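Local coordinates for putative dihydrodipicolinate synthase (Thermus thermophilus, PDB 2PCQ), which belongs to the dihydrodipicolinate synthase family of TIM-barrel proteins, with four chains in its assembly, each a closed eight-stranded parallel barrel wrapped in helices, at residues L16-A25 with E51-L59. Sequence-based numbering, arbitrary orientation.
Sequences LDEEAFRELA and ERARGLRAL
With CG of Phe-21 trans to the backbone N (chi1 -162°) and that of Leu-59 set beside its own N (chi1 -56°), the two side chains cross at about a right angle, and the leucine lies over one face of the ring. Leu-59 CD2 makes a CH-pi contact there, 3.9 Å from the ring centroid, while CD1 lies 3.7 Å from Phe-21 CE2. A branched leucine suits this place because its two methyls can spread over one face, CD2 towards the centre and CD1 over the CE2-CZ side; CD2 also touches Ala-25 CB. At Gly-55 a CB would sit close against Phe-21 CE2 and Leu-16 CD2, so the bare backbone lets both side chains settle on this turn, Gly-55 O 3.4 Å from Phe-21 CD2. This apolar patch is part of the layer between barrel and outer helices in a TIM barrel: helices 18-28 and 49-57 follow the first and second strands, and the broad ring of Phe-21 can touch Ile-6 and Val-37 of those strands as well as Leu-59. Small Ala-58 lets Glu-18 pass close, CB to CB 3.8 Å. The partly exposed glutamate crosses Arg-54 at about a right angle, its extended chain serving two partners: OE2 forms a salt bridge with Arg-54 NE at 2.9 Å, its hydrogen bond weak and bent to 124°, and OE1 accepts from a water that also donates to Arg-54 O. Arg-54 NH1 pairs with Glu-50, so two carboxylates share one guanidinium. Leu-16 lays CB and CD2 alongside Arg-54 NH2, and a second water accepts from Leu-16 N and donates to Glu-51 OE2, which also forms a salt bridge with Arg-256. The long Arg-22 side chain sends NH1 onto a lone pair of Ala-58 O at 3.2 Å, the carbonyl oxygen lying near the guanidinium plane.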
loop_
_atom_site.group_PDB
_atom_site.type_symbol
_atom_site.label_atom_id
_atom_site.label_comp_id
_atom_site.label_asym_id
_atom_site.label_seq_id
_atom_site.Cartn_x
_atom_site.Cartn_y
_atom_site.Cartn_z
ATOM N N LEU A 16 21.170 26.931 -10.305
ATOM C CA LEU A 16 21.025 27.385 -8.930
ATOM C C LEU A 16 21.201 28.901 -8.916
ATOM O O LEU A 16 22.135 29.427 -9.523
ATOM C CB LEU A 16 22.090 26.738 -8.039
ATOM C CG LEU A 16 22.142 27.240 -6.591
ATOM C CD1 LEU A 16 20.835 26.904 -5.884
ATOM C CD2 LEU A 16 23.322 26.611 -5.865
ATOM N N ASP A 17 20.302 29.604 -8.235
ATOM C CA ASP A 17 20.387 31.061 -8.159
ATOM C C ASP A 17 20.738 31.459 -6.730
ATOM O O ASP A 17 19.852 31.652 -5.898
ATOM C CB ASP A 17 19.053 31.697 -8.554
ATOM C CG ASP A 17 19.159 33.203 -8.746
ATOM O OD1 ASP A 17 19.989 33.843 -8.064
ATOM O OD2 ASP A 17 18.401 33.750 -9.571
ATOM N N GLU A 18 22.033 31.575 -6.456
ATOM C CA GLU A 18 22.533 31.935 -5.130
ATOM C C GLU A 18 22.011 33.276 -4.623
ATOM O O GLU A 18 21.626 33.403 -3.460
ATOM C CB GLU A 18 24.065 31.961 -5.141
ATOM C CG GLU A 18 24.699 30.612 -5.434
ATOM C CD GLU A 18 26.201 30.700 -5.613
ATOM O OE1 GLU A 18 26.889 31.221 -4.708
ATOM O OE2 GLU A 18 26.695 30.242 -6.664
ATOM N N GLU A 19 22.012 34.279 -5.495
ATOM C CA GLU A 19 21.539 35.607 -5.122
ATOM C C GLU A 19 20.081 35.547 -4.678
ATOM O O GLU A 19 19.711 36.114 -3.651
ATOM C CB GLU A 19 21.682 36.575 -6.300
ATOM C CG GLU A 19 23.119 36.909 -6.687
ATOM C CD GLU A 19 23.935 35.687 -7.070
ATOM O OE1 GLU A 19 23.442 34.871 -7.882
ATOM O OE2 GLU A 19 25.071 35.545 -6.565
ATOM N N ALA A 20 19.255 34.856 -5.458
ATOM C CA ALA A 20 17.840 34.724 -5.135
ATOM C C ALA A 20 17.657 33.980 -3.817
ATOM O O ALA A 20 16.807 34.337 -3.008
ATOM C CB ALA A 20 17.113 33.986 -6.255
ATOM N N PHE A 21 18.467 32.949 -3.607
ATOM C CA PHE A 21 18.404 32.138 -2.397
ATOM C C PHE A 21 18.616 33.024 -1.168
ATOM O O PHE A 21 17.851 32.969 -0.203
ATOM C CB PHE A 21 19.482 31.045 -2.473
ATOM C CG PHE A 21 19.271 29.884 -1.522
ATOM C CD1 PHE A 21 18.015 29.607 -0.986
ATOM C CD2 PHE A 21 20.328 29.021 -1.225
ATOM C CE1 PHE A 21 17.814 28.489 -0.166
ATOM C CE2 PHE A 21 20.138 27.901 -0.408
ATOM C CZ PHE A 21 18.878 27.634 0.119
ATOM N N ARG A 22 19.654 33.853 -1.220
ATOM C CA ARG A 22 19.983 34.751 -0.118
ATOM C C ARG A 22 18.892 35.795 0.122
ATOM O O ARG A 22 18.523 36.070 1.263
ATOM C CB ARG A 22 21.324 35.440 -0.399
ATOM C CG ARG A 22 21.773 36.406 0.676
ATOM C CD ARG A 22 23.191 36.916 0.421
ATOM N NE ARG A 22 23.371 37.433 -0.933
ATOM C CZ ARG A 22 24.025 36.796 -1.901
ATOM N NH1 ARG A 22 24.570 35.608 -1.670
ATOM N NH2 ARG A 22 24.135 37.345 -3.104
ATOM N N GLU A 23 18.367 36.368 -0.956
ATOM C CA GLU A 23 17.323 37.378 -0.836
ATOM C C GLU A 23 16.046 36.782 -0.258
ATOM O O GLU A 23 15.370 37.406 0.558
ATOM C CB GLU A 23 17.019 37.995 -2.202
ATOM C CG GLU A 23 16.096 39.199 -2.135
ATOM C CD GLU A 23 15.721 39.728 -3.505
ATOM O OE1 GLU A 23 16.625 39.855 -4.360
ATOM O OE2 GLU A 23 14.526 40.026 -3.724
ATOM N N LEU A 24 15.714 35.571 -0.693
ATOM C CA LEU A 24 14.516 34.896 -0.216
ATOM C C LEU A 24 14.604 34.644 1.283
ATOM O O LEU A 24 13.654 34.896 2.021
ATOM C CB LEU A 24 14.338 33.565 -0.947
ATOM C CG LEU A 24 13.097 32.751 -0.592
ATOM C CD1 LEU A 24 11.851 33.521 -1.003
ATOM C CD2 LEU A 24 13.155 31.402 -1.296
ATOM N N ALA A 25 15.751 34.143 1.730
ATOM C CA ALA A 25 15.951 33.852 3.143
ATOM C C ALA A 25 15.824 35.113 3.993
ATOM O O ALA A 25 15.222 35.086 5.067
ATOM C CB ALA A 25 17.323 33.209 3.354
ATOM N N GLU A 51 26.889 22.029 -5.552
ATOM C CA GLU A 51 25.834 23.038 -5.511
ATOM C C GLU A 51 25.291 23.155 -4.087
ATOM O O GLU A 51 24.986 24.250 -3.615
ATOM C CB GLU A 51 24.711 22.666 -6.487
ATOM C CG GLU A 51 25.200 22.491 -7.924
ATOM C CD GLU A 51 24.132 21.962 -8.864
ATOM O OE1 GLU A 51 23.418 21.012 -8.477
ATOM O OE2 GLU A 51 24.017 22.484 -9.996
ATOM N N ARG A 52 25.189 22.017 -3.403
ATOM C CA ARG A 52 24.701 21.968 -2.027
ATOM C C ARG A 52 25.556 22.865 -1.128
ATOM O O ARG A 52 25.033 23.659 -0.348
ATOM C CB ARG A 52 24.755 20.527 -1.508
ATOM C CG ARG A 52 24.230 20.319 -0.092
ATOM C CD ARG A 52 24.610 18.931 0.412
ATOM N NE ARG A 52 26.059 18.804 0.542
ATOM C CZ ARG A 52 26.745 17.681 0.343
ATOM N NH1 ARG A 52 26.125 16.561 -0.004
ATOM N NH2 ARG A 52 28.062 17.681 0.492
ATOM N N ALA A 53 26.874 22.726 -1.238
ATOM C CA ALA A 53 27.802 23.518 -0.436
ATOM C C ALA A 53 27.757 24.986 -0.854
ATOM O O ALA A 53 27.789 25.884 -0.014
ATOM C CB ALA A 53 29.223 22.976 -0.595
ATOM N N ARG A 54 27.678 25.221 -2.158
ATOM C CA ARG A 54 27.635 26.575 -2.692
ATOM C C ARG A 54 26.374 27.304 -2.225
ATOM O O ARG A 54 26.429 28.456 -1.794
ATOM C CB ARG A 54 27.670 26.516 -4.221
ATOM C CG ARG A 54 28.210 27.763 -4.893
ATOM C CD ARG A 54 28.463 27.491 -6.371
ATOM N NE ARG A 54 27.224 27.416 -7.138
ATOM C CZ ARG A 54 27.023 26.582 -8.152
ATOM N NH1 ARG A 54 27.979 25.743 -8.522
ATOM N NH2 ARG A 54 25.870 26.593 -8.804
ATOM N N GLY A 55 25.237 26.621 -2.308
ATOM C CA GLY A 55 23.985 27.220 -1.892
ATOM C C GLY A 55 23.978 27.672 -0.444
ATOM O O GLY A 55 23.515 28.768 -0.133
ATOM N N LEU A 56 24.495 26.831 0.445
ATOM C CA LEU A 56 24.524 27.158 1.867
ATOM C C LEU A 56 25.494 28.297 2.179
ATOM O O LEU A 56 25.226 29.115 3.057
ATOM C CB LEU A 56 24.882 25.912 2.686
ATOM C CG LEU A 56 24.865 26.038 4.215
ATOM C CD1 LEU A 56 23.512 26.556 4.686
ATOM C CD2 LEU A 56 25.161 24.682 4.840
ATOM N N ARG A 57 26.613 28.352 1.460
ATOM C CA ARG A 57 27.600 29.414 1.664
ATOM C C ARG A 57 27.038 30.776 1.255
ATOM O O ARG A 57 27.520 31.815 1.702
ATOM C CB ARG A 57 28.870 29.153 0.845
ATOM C CG ARG A 57 29.750 28.010 1.331
ATOM C CD ARG A 57 31.152 28.133 0.728
ATOM N NE ARG A 57 31.148 28.038 -0.732
ATOM C CZ ARG A 57 31.182 26.892 -1.411
ATOM N NH1 ARG A 57 31.228 25.736 -0.762
ATOM N NH2 ARG A 57 31.163 26.900 -2.737
ATOM N N ALA A 58 26.028 30.768 0.392
ATOM C CA ALA A 58 25.416 32.005 -0.076
ATOM C C ALA A 58 24.482 32.613 0.968
ATOM O O ALA A 58 24.136 33.789 0.887
ATOM C CB ALA A 58 24.648 31.750 -1.364
ATOM N N LEU A 59 24.080 31.811 1.948
ATOM C CA LEU A 59 23.168 32.287 2.981
ATOM C C LEU A 59 23.875 32.845 4.205
ATOM O O LEU A 59 25.005 32.479 4.504
ATOM C CB LEU A 59 22.227 31.162 3.423
ATOM C CG LEU A 59 21.390 30.497 2.328
ATOM C CD1 LEU A 59 20.509 29.433 2.963
ATOM C CD2 LEU A 59 20.542 31.540 1.601
HETATM O O HOH W 1 23.513 25.314 -11.246
HETATM O O HOH W 2 28.036 30.505 -2.466
#